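Local coordinates for 2-dehydropantoate 2-reductase (Enterococcus faecium DO, PDB 5X20), which probably catalyses the NADPH-dependent reduction of ketopantoate to pantoate on the pathway to pantothenate, and binds NAD, at residues Val60-Val65 and Leu87-Ser92; Ala188-Thr193 and Ile242-Ser247; Ala8-Ser13 and Trp129-Glu134. All coordinates share one frame; numbering follows the deposited sequence.

Interaction 1 (Val60-Val65 and Leu87-Ser92)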
loop_
_atom_site.group_PDB
_atom_site.type_symbol
_atom_site.label_atom_id
_atom_site.label_comp_id
_atom_site.label_asym_id
_atom_site.label_seq_id
_atom_site.Cartn_x
_atom_site.Cartn_y
_atom_site.Cartn_z
ATOM N N VAL A 60 22.820 29.880 -9.612
ATOM C CA VAL A 60 22.703 30.699 -8.424
ATOM C C VAL A 60 21.754 30.019 -7.432
ATOM O O VAL A 60 20.787 29.364 -7.829
ATOM C CB VAL A 60 22.235 32.123 -8.822
ATOM C CG1 VAL A 60 20.848 32.071 -9.436
ATOM C CG2 VAL A 60 22.254 33.052 -7.630
ATOM N N LEU A 61 22.055 30.136 -6.138
ATOM C CA LEU A 61 21.117 29.744 -5.072
ATOM C C LEU A 61 19.871 30.593 -5.144
ATOM O O LEU A 61 19.944 31.804 -5.360
ATOM C CB LEU A 61 21.724 29.952 -3.698
ATOM C CG LEU A 61 22.202 28.767 -2.840
ATOM C CD1 LEU A 61 22.415 29.221 -1.397
ATOM C CD2 LEU A 61 21.266 27.583 -2.861
ATOM N N GLN A 62 18.708 29.968 -4.986
ATOM C CA GLN A 62 17.457 30.687 -5.180
ATOM C C GLN A 62 17.333 31.863 -4.234
ATOM O O GLN A 62 16.716 32.863 -4.567
ATOM C CB GLN A 62 16.256 29.756 -5.016
ATOM C CG GLN A 62 16.025 29.168 -3.634
ATOM C CD GLN A 62 15.006 28.055 -3.675
ATOM O OE1 GLN A 62 15.243 27.004 -4.282
ATOM N NE2 GLN A 62 13.863 28.268 -3.060
ATOM N N SER A 63 17.896 31.752 -3.038
ATOM C CA SER A 63 17.846 32.869 -2.061
ATOM C C SER A 63 18.799 34.047 -2.416
ATOM O O SER A 63 18.654 35.154 -1.883
ATOM C CB SER A 63 18.167 32.349 -0.662
ATOM O OG SER A 63 19.491 31.867 -0.657
ATOM N N GLU A 64 19.710 33.832 -3.360
ATOM C CA GLU A 64 20.666 34.854 -3.784
ATOM C C GLU A 64 20.395 35.423 -5.149
ATOM O O GLU A 64 21.254 36.036 -5.755
ATOM C CB GLU A 64 22.076 34.319 -3.728
ATOM C CG GLU A 64 22.326 33.706 -2.367
ATOM C CD GLU A 64 23.712 33.144 -2.203
ATOM O OE1 GLU A 64 24.376 32.862 -3.227
ATOM O OE2 GLU A 64 24.102 32.974 -1.022
ATOM N N VAL A 65 19.199 35.249 -5.650
ATOM C CA VAL A 65 18.885 35.816 -6.971
ATOM C C VAL A 65 18.926 37.377 -6.989
ATOM O O VAL A 65 18.480 38.061 -6.058
ATOM C CB VAL A 65 17.521 35.298 -7.423
ATOM C CG1 VAL A 65 17.053 36.028 -8.655
ATOM C CG2 VAL A 65 17.587 33.808 -7.707
ATOM N N LEU A 87 9.059 30.408 -5.923
ATOM C CA LEU A 87 8.451 31.601 -6.459
ATOM C C LEU A 87 8.690 32.816 -5.538
ATOM O O LEU A 87 8.911 33.915 -6.044
ATOM C CB LEU A 87 6.972 31.402 -6.728
ATOM C CG LEU A 87 6.674 30.548 -7.955
ATOM C CD1 LEU A 87 5.240 30.082 -7.957
ATOM C CD2 LEU A 87 6.982 31.294 -9.247
ATOM N N GLN A 88 8.651 32.631 -4.226
ATOM C CA GLN A 88 8.864 33.725 -3.268
ATOM C C GLN A 88 10.281 34.240 -3.457
ATOM O O GLN A 88 10.507 35.440 -3.516
ATOM C CB GLN A 88 8.741 33.269 -1.832
ATOM C CG GLN A 88 7.398 32.806 -1.407
ATOM C CD GLN A 88 7.405 32.518 0.069
ATOM O OE1 GLN A 88 8.399 32.797 0.747
ATOM N NE2 GLN A 88 6.285 32.010 0.588
ATOM N N ASP A 89 11.231 33.315 -3.576
ATOM C CA ASP A 89 12.639 33.694 -3.630
ATOM C C ASP A 89 13.046 34.358 -4.924
ATOM O O ASP A 89 14.006 35.057 -4.938
ATOM C CB ASP A 89 13.544 32.482 -3.357
ATOM C CG ASP A 89 13.526 32.059 -1.929
ATOM O OD1 ASP A 89 13.058 32.842 -1.086
ATOM O OD2 ASP A 89 13.942 30.937 -1.639
ATOM N N ILE A 90 12.348 34.123 -6.016
ATOM C CA ILE A 90 12.776 34.636 -7.299
ATOM C C ILE A 90 11.815 35.668 -7.870
ATOM O O ILE A 90 11.905 36.019 -9.057
ATOM C CB ILE A 90 12.953 33.476 -8.338
ATOM C CG1 ILE A 90 11.620 32.857 -8.749
ATOM C CG2 ILE A 90 13.863 32.400 -7.767
ATOM C CD1 ILE A 90 11.670 32.080 -10.036
ATOM N N GLN A 91 10.866 36.145 -7.065
ATOM C CA GLN A 91 9.844 37.054 -7.602
ATOM C C GLN A 91 10.416 38.269 -8.294
ATOM O O GLN A 91 9.914 38.714 -9.328
ATOM C CB GLN A 91 8.778 37.439 -6.576
ATOM C CG GLN A 91 7.378 37.224 -7.130
ATOM C CD GLN A 91 6.366 38.249 -6.662
ATOM O OE1 GLN A 91 6.593 38.986 -5.702
ATOM N NE2 GLN A 91 5.229 38.289 -7.342
ATOM N N SER A 92 11.486 38.789 -7.719
ATOM C CA SER A 92 12.143 39.957 -8.272
ATOM C C SER A 92 12.555 39.750 -9.718
ATOM O O SER A 92 12.867 40.711 -10.404
ATOM C CB SER A 92 13.359 40.324 -7.453
ATOM O OG SER A 92 14.380 39.341 -7.582
#
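S63 and D89 approach to 5.5 Å between their CA atoms where the turn that follows strand 59-61 passes beside helix 83-90. The turn is a type I beta turn, closed by the backbone bond from E64 N to L61 O (2.9 Å), and it brings Q62 and V65 to the helix while E64 stays on the exposed surface. The polar half of the contact belongs to Q62 and D89. NE2 of Q62 donates to OD2 of D89 over 3.0 Å, and the bond is nearly straight at 164°. The acceptor lies in the plane of the Q62 amide, whereas the donor meets OD2 on its anti side and somewhat out of the carboxylate plane; the two flat groups are turned 72° apart. The reach of the glutamine follows from its torsions: CG stands between the backbone N and the carbonyl carbon (chi1 66°), and the chain beyond is extended, running past OD2 of D89, with Q62 CG 3.4 Å from it. Both strand and helix belong to the Rossmann-type nucleotide-binding domain. Strand 59-61 is an edge of its main sheet, bonded through V60 and Q62 to strand 25-30, and helix 83-90 lies in the crossover between strands 73-76 and 99-102. Glutamine suits the place because it is long enough to reach the carboxylate and ends in an N-H donor; the other oxygen, OD1, makes a long, weak ion pair with K85. Beside this polar pair the contact turns apolar. Branched V65 sets CG2 against CG2 of I90 at 4.0 Å, the methyls meeting where the two side chains slant past each other. The rest of I90 leads away to I74 of strand 73-76, and V65 also rests on I29.

Interaction 2 (Ala188-Thr193 and Ile242-Ser247). With AOT (2-oxidanylidene-2-phenylazanyl-ethanoic acid), chain H.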
loop_
_atom_site.group_PDB
_atom_site.type_symbol
_atom_site.label_atom_id
_atom_site.label_comp_id
_atom_site.label_asym_id
_atom_site.label_seq_id
_atom_site.Cartn_x
_atom_site.Cartn_y
_atom_site.Cartn_z
ATOM N N ALA A 188 -1.885 13.138 -15.253
ATOM C CA ALA A 188 -2.036 12.957 -13.813
ATOM C C ALA A 188 -2.599 11.578 -13.463
ATOM O O ALA A 188 -2.264 11.023 -12.418
ATOM C CB ALA A 188 -2.885 14.060 -13.228
ATOM N N CYS A 189 -3.399 11.005 -14.365
ATOM C CA CYS A 189 -3.842 9.613 -14.202
ATOM C C CYS A 189 -2.694 8.603 -14.232
ATOM O O CYS A 189 -2.658 7.628 -13.418
ATOM C CB CYS A 189 -4.830 9.215 -15.252
ATOM S SG CYS A 189 -6.420 10.010 -15.085
ATOM N N VAL A 190 -1.752 8.843 -15.134
ATOM C CA VAL A 190 -0.539 8.035 -15.183
ATOM C C VAL A 190 0.267 8.185 -13.891
ATOM O O VAL A 190 0.677 7.211 -13.310
ATOM C CB VAL A 190 0.358 8.443 -16.342
ATOM C CG1 VAL A 190 1.620 7.601 -16.379
ATOM C CG2 VAL A 190 -0.391 8.290 -17.668
ATOM N N ASN A 191 0.474 9.421 -13.460
ATOM C CA ASN A 191 1.210 9.676 -12.247
ATOM C C ASN A 191 0.415 9.196 -11.041
ATOM O O ASN A 191 0.973 8.902 -9.992
ATOM C CB ASN A 191 1.543 11.177 -12.152
ATOM C CG ASN A 191 2.620 11.608 -13.144
ATOM O OD1 ASN A 191 2.505 12.634 -13.807
ATOM N ND2 ASN A 191 3.634 10.789 -13.306
ATOM N N GLY A 192 -0.909 9.196 -11.160
ATOM C CA GLY A 192 -1.785 8.775 -10.082
ATOM C C GLY A 192 -1.959 7.286 -9.938
ATOM O O GLY A 192 -2.635 6.832 -9.035
ATOM N N THR A 193 -1.375 6.519 -10.851
ATOM C CA THR A 193 -1.444 5.061 -10.808
ATOM C C THR A 193 -0.042 4.494 -10.664
ATOM O O THR A 193 0.288 3.912 -9.624
ATOM C CB THR A 193 -2.157 4.498 -12.046
ATOM O OG1 THR A 193 -1.574 5.036 -13.263
ATOM C CG2 THR A 193 -3.607 4.816 -11.982
ATOM N N ILE A 242 -7.027 4.703 -19.451
ATOM C CA ILE A 242 -6.627 3.430 -18.843
ATOM C C ILE A 242 -5.538 2.726 -19.684
ATOM O O ILE A 242 -4.514 2.349 -19.160
ATOM C CB ILE A 242 -7.835 2.498 -18.670
ATOM C CG1 ILE A 242 -8.683 3.039 -17.515
ATOM C CG2 ILE A 242 -7.382 1.095 -18.370
ATOM C CD1 ILE A 242 -10.040 2.345 -17.345
ATOM N N ALA A 243 -5.752 2.643 -21.004
ATOM C CA ALA A 243 -4.762 2.055 -21.913
ATOM C C ALA A 243 -3.454 2.854 -21.918
ATOM O O ALA A 243 -2.394 2.251 -21.912
ATOM C CB ALA A 243 -5.303 1.946 -23.346
ATOM N N HIS A 244 -3.551 4.190 -21.906
ATOM C CA HIS A 244 -2.360 5.044 -21.795
ATOM C C HIS A 244 -1.579 4.749 -20.491
ATOM O O HIS A 244 -0.325 4.589 -20.537
ATOM C CB HIS A 244 -2.774 6.483 -21.850
ATOM C CG HIS A 244 -1.665 7.480 -21.763
ATOM N ND1 HIS A 244 -0.572 7.476 -22.604
ATOM C CD2 HIS A 244 -1.526 8.575 -20.988
ATOM C CE1 HIS A 244 0.206 8.504 -22.332
ATOM N NE2 HIS A 244 -0.357 9.191 -21.361
ATOM N N CYS A 245 -2.288 4.596 -19.364
ATOM C CA CYS A 245 -1.608 4.189 -18.115
ATOM C C CYS A 245 -0.903 2.821 -18.243
ATOM O O CYS A 245 0.248 2.666 -17.879
ATOM C CB CYS A 245 -2.589 4.132 -16.937
ATOM S SG CYS A 245 -3.279 5.729 -16.407
ATOM N N GLU A 246 -1.620 1.843 -18.783
ATOM C CA GLU A 246 -1.123 0.475 -18.882
ATOM C C GLU A 246 -0.033 0.312 -19.907
ATOM O O GLU A 246 0.705 -0.644 -19.841
ATOM C CB GLU A 246 -2.261 -0.486 -19.175
ATOM C CG GLU A 246 -3.182 -0.583 -17.963
ATOM C CD GLU A 246 -4.352 -1.509 -18.162
ATOM O OE1 GLU A 246 -4.690 -1.855 -19.302
ATOM O OE2 GLU A 246 -4.953 -1.912 -17.167
ATOM N N SER A 247 0.126 1.273 -20.807
ATOM C CA SER A 247 1.191 1.214 -21.754
ATOM C C SER A 247 2.560 1.371 -21.079
ATOM O O SER A 247 3.572 0.903 -21.627
ATOM C CB SER A 247 0.992 2.222 -22.898
ATOM O OG SER A 247 1.344 3.486 -22.470
HETATM C C1 AOT H . 6.599 9.372 -16.705
HETATM N N1 AOT H . 6.963 9.519 -15.455
HETATM O O1 AOT H . 6.072 11.522 -15.146
HETATM C C2 AOT H . 5.587 8.484 -16.991
HETATM O O2 AOT H . 7.731 9.438 -13.101
HETATM O O3 AOT H . 7.052 11.297 -12.552
HETATM C C8 AOT H . 7.198 10.451 -13.406
HETATM C C7 AOT H . 6.699 10.581 -14.764
HETATM C C4 AOT H . 5.204 8.296 -18.298
HETATM C C6 AOT H . 5.821 8.969 -19.331
HETATM C C5 AOT H . 6.811 9.853 -19.030
HETATM C C3 AOT H . 7.209 10.059 -17.733
#
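T193 OG1 lies among three groups: the carbonyl oxygens of C189 at 2.8 Å and of V190 at 3.1 Å, both within hydrogen-bonding distance in its own helix, and SG of C245 at 3.6 Å across the contact. The hydroxyl reaches back to the preceding turn because OG1 stands between the backbone N and the carbonyl carbon (chi1 51°). The helix widens into a pi-type turn at 191-193. C245 is small enough to enter the crossing. SG of C245 also touches C189 O and lies 4.0 Å from C189 CB. Helices 180-201 and 238-247 belong to the all-helical C-terminal domain of ketopantoate reductases, and here their axes approach to 9.1 Å at a crossing angle of -52°. V190 works in two directions through its branches. CG2 presses on CD2 of the H244 ring at 3.5 Å, approaching it obliquely, while CG1, anti to the backbone N, meets the C2-C4 side of the phenyl ring of the bound phenylaminooxoacetate, 4.1 Å from C2. N191 turns away from helix 238-247, so the helix that packs there also lines, with another side, the pocket of this oxo acid near the NAD-binding residue N105. Its ND2 donates to the ligand's amide oxygen O1 over 3.1 Å, almost straight at 170°. S260 and N105 add further hydrogen bonds to the ligand, and K187 and N195 make weak ones to the N191 amide.

Interaction 3 (Ala8-Ser13 and Trp129-Glu134). With NAD (nicotinamide-adenine-dinucleotide), chain G.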
loop_
_atom_site.group_PDB
_atom_site.type_symbol
_atom_site.label_atom_id
_atom_site.label_comp_id
_atom_site.label_asym_id
_atom_site.label_seq_id
_atom_site.Cartn_x
_atom_site.Cartn_y
_atom_site.Cartn_z
ATOM N N ALA A 8 16.604 23.207 -10.708
ATOM C CA ALA A 8 17.500 22.566 -11.650
ATOM C C ALA A 8 17.884 21.175 -11.159
ATOM O O ALA A 8 19.034 20.826 -11.086
ATOM C CB ALA A 8 18.717 23.434 -11.882
ATOM N N GLY A 9 16.872 20.364 -10.889
ATOM C CA GLY A 9 17.096 18.984 -10.571
ATOM C C GLY A 9 17.180 18.158 -11.842
ATOM O O GLY A 9 17.704 18.614 -12.848
ATOM N N ALA A 10 16.636 16.938 -11.804
ATOM C CA ALA A 10 16.791 16.061 -12.935
ATOM C C ALA A 10 16.226 16.694 -14.187
ATOM O O ALA A 10 16.952 16.804 -15.208
ATOM C CB ALA A 10 16.161 14.715 -12.671
ATOM N N MET A 11 14.960 17.138 -14.128
ATOM C CA MET A 11 14.276 17.660 -15.345
ATOM C C MET A 11 14.753 19.058 -15.726
ATOM O O MET A 11 14.914 19.393 -16.880
ATOM C CB MET A 11 12.766 17.625 -15.158
ATOM C CG MET A 11 12.223 16.210 -15.062
ATOM S SD MET A 11 12.240 15.244 -16.613
ATOM C CE MET A 11 11.326 16.316 -17.665
ATOM N N GLY A 12 14.980 19.874 -14.724
ATOM C CA GLY A 12 15.481 21.193 -14.955
ATOM C C GLY A 12 16.848 21.138 -15.596
ATOM O O GLY A 12 17.171 21.992 -16.412
ATOM N N SER A 13 17.674 20.212 -15.141
ATOM C CA SER A 13 19.015 20.035 -15.703
ATOM C C SER A 13 18.909 19.582 -17.158
ATOM O O SER A 13 19.552 20.148 -18.017
ATOM C CB SER A 13 19.805 19.017 -14.895
ATOM O OG SER A 13 20.185 19.553 -13.632
ATOM N N TRP A 129 9.198 13.800 -21.169
ATOM C CA TRP A 129 10.622 13.578 -20.976
ATOM C C TRP A 129 10.849 12.945 -19.591
ATOM O O TRP A 129 9.987 13.053 -18.698
ATOM C CB TRP A 129 11.372 14.877 -21.016
ATOM C CG TRP A 129 11.519 15.373 -22.408
ATOM C CD1 TRP A 129 10.836 16.418 -23.005
ATOM C CD2 TRP A 129 12.409 14.844 -23.437
ATOM N NE1 TRP A 129 11.240 16.575 -24.304
ATOM C CE2 TRP A 129 12.186 15.660 -24.626
ATOM C CE3 TRP A 129 13.341 13.820 -23.489
ATOM C CZ2 TRP A 129 12.874 15.438 -25.803
ATOM C CZ3 TRP A 129 14.027 13.605 -24.676
ATOM C CH2 TRP A 129 13.800 14.395 -25.807
ATOM N N THR A 130 11.997 12.290 -19.389
ATOM C CA THR A 130 12.408 11.718 -18.129
ATOM C C THR A 130 13.840 12.115 -17.788
ATOM O O THR A 130 14.579 12.596 -18.651
ATOM C CB THR A 130 12.367 10.176 -18.174
ATOM O OG1 THR A 130 13.284 9.734 -19.147
ATOM C CG2 THR A 130 10.993 9.652 -18.545
ATOM N N ALA A 131 14.202 12.002 -16.519
ATOM C CA ALA A 131 15.535 12.348 -16.122
ATOM C C ALA A 131 15.822 11.798 -14.745
ATOM O O ALA A 131 14.916 11.572 -13.975
ATOM C CB ALA A 131 15.702 13.869 -16.119
ATOM N N GLY A 132 17.086 11.610 -14.420
ATOM C CA GLY A 132 17.493 11.173 -13.103
ATOM C C GLY A 132 18.587 12.036 -12.545
ATOM O O GLY A 132 19.534 12.421 -13.238
ATOM N N LEU A 133 18.475 12.341 -11.269
ATOM C CA LEU A 133 19.498 13.081 -10.578
ATOM C C LEU A 133 20.262 12.065 -9.782
ATOM O O LEU A 133 19.719 11.491 -8.852
ATOM C CB LEU A 133 18.848 14.096 -9.662
ATOM C CG LEU A 133 19.674 15.223 -9.069
ATOM C CD1 LEU A 133 20.346 16.049 -10.148
ATOM C CD2 LEU A 133 18.787 16.143 -8.219
ATOM N N GLU A 134 21.520 11.835 -10.135
ATOM C CA GLU A 134 22.353 10.794 -9.470
ATOM C C GLU A 134 23.070 11.282 -8.221
ATOM O O GLU A 134 23.293 10.535 -7.308
ATOM C CB GLU A 134 23.353 10.237 -10.475
ATOM C CG GLU A 134 22.657 9.614 -11.703
ATOM C CD GLU A 134 21.574 8.581 -11.329
ATOM O OE1 GLU A 134 21.947 7.554 -10.708
ATOM O OE2 GLU A 134 20.352 8.782 -11.649
HETATM P PA NAD G . 14.247 16.541 -8.595
HETATM O O1A NAD G . 13.850 16.011 -7.252
HETATM O O2A NAD G . 15.418 15.928 -9.361
HETATM O O5B NAD G . 14.618 18.081 -8.416
HETATM C C5B NAD G . 13.740 18.971 -7.762
HETATM C C4B NAD G . 14.499 19.954 -6.888
HETATM O O4B NAD G . 14.871 19.239 -5.733
HETATM C C3B NAD G . 15.794 20.492 -7.490
HETATM O O3B NAD G . 15.972 21.806 -7.049
HETATM C C2B NAD G . 16.840 19.618 -6.887
HETATM O O2B NAD G . 18.157 20.147 -6.830
HETATM C C1B NAD G . 16.230 19.446 -5.516
HETATM N N9A NAD G . 16.797 18.253 -4.903
HETATM C C8A NAD G . 16.908 17.056 -5.461
HETATM N N7A NAD G . 17.512 16.212 -4.620
HETATM C C5A NAD G . 17.806 16.894 -3.516
HETATM C C6A NAD G . 18.466 16.591 -2.243
HETATM N N6A NAD G . 18.935 15.348 -1.965
HETATM N N1A NAD G . 18.583 17.610 -1.392
HETATM C C2A NAD G . 18.108 18.840 -1.633
HETATM N N3A NAD G . 17.518 19.220 -2.774
HETATM C C4A NAD G . 17.344 18.270 -3.724
HETATM O O3 NAD G . 12.875 16.492 -9.400
HETATM P PN NAD G . 12.648 16.267 -10.972
HETATM O O1N NAD G . 12.719 14.747 -11.166
HETATM O O2N NAD G . 13.445 17.173 -11.868
HETATM O O5D NAD G . 11.085 16.594 -11.051
HETATM C C5D NAD G . 10.656 17.930 -11.281
HETATM C C4D NAD G . 9.208 17.971 -11.783
HETATM O O4D NAD G . 9.143 17.288 -13.052
HETATM C C3D NAD G . 8.349 17.184 -10.812
HETATM O O3D NAD G . 7.071 17.765 -10.641
HETATM C C2D NAD G . 8.252 15.802 -11.452
HETATM O O2D NAD G . 7.094 15.060 -11.053
HETATM C C1D NAD G . 8.250 16.177 -12.922
HETATM N N1N NAD G . 8.641 15.129 -13.854
HETATM C C2N NAD G . 9.761 14.413 -13.602
HETATM C C3N NAD G . 10.129 13.382 -14.483
HETATM C C7N NAD G . 11.398 12.575 -14.314
HETATM O O7N NAD G . 11.649 11.701 -15.133
HETATM N N7N NAD G . 12.321 12.893 -13.402
HETATM C C4N NAD G . 9.341 13.181 -15.633
HETATM C C5N NAD G . 8.208 14.007 -15.884
HETATM C C6N NAD G . 7.881 14.997 -15.008
#
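A10, at the start of the helix that follows the glycine-rich turn of a Rossmann fold, packs its methyl against that of A131 from segment 129-134, CB to CB 3.6 Å. The sequence fits the GxGxxG pattern, and G9 takes the N-cap position of helix 10-21. This is the tight part of the contact. A131 CB also sits 3.3 Å from the carbonyl oxygen of A10, a closeness that small alanine side chains on both segments permit, and A10 CB rests on the backbone at G132 C and L133 N. G9, with no side chain, brings its CA to 3.4 Å from O5B of the NAD. The first amides of the helix then point at the pyrophosphate. A10 N donates to NAD O2A at 2.9 Å. M11 N donates to NAD O2N at 2.7 Å. The helix end would probably add a favourable field for these negative oxygens. M11 is long and flexible enough to curl, bent at chi2 (-71°) and chi3 (-56°), so that its sulfur stands over the face of the nicotinamide ring, SD to C3N 3.5 Å, and its terminal CE meets W129 CB. The indole leads away from this contact and is held through its NE1 by L172 O. At the carboxamide, A131 uses both backbone groups: its O accepts from NAD N7N and its N donates to NAD O7N over 2.9 Å. Toward solvent the fit loosens, where T130 turns its side chain away and bonds a glycerol, probably from the crystallisation liquor. L133 closes the adenosine end: CG anti to the backbone N directs the branched tip along the cofactor, with CD2 lying 3.5 Å from adenine C8A.

From the N terminus, the chain leaves strand 2-6 through the glycine-rich turn of 8-13, and 129-134 comes back to it after more than a hundred residues. Interaction 3 thus closes a long loop and joins that turn and helix 10-21 to strand 132-135, an outer strand of the smaller four-stranded sheet. Interaction 1 is nested within that loop: 60-65 meets 87-92, tying the edge strand 59-61 to helix 83-90, with its nearest atoms about 7 Å from those of interaction 3. Interaction 2 opens after both have closed, joining helices 180-201 and 238-247 of the C-terminal domain. Its centre is about 21 Å from that of interaction 3 and about 35 Å from that of interaction 1.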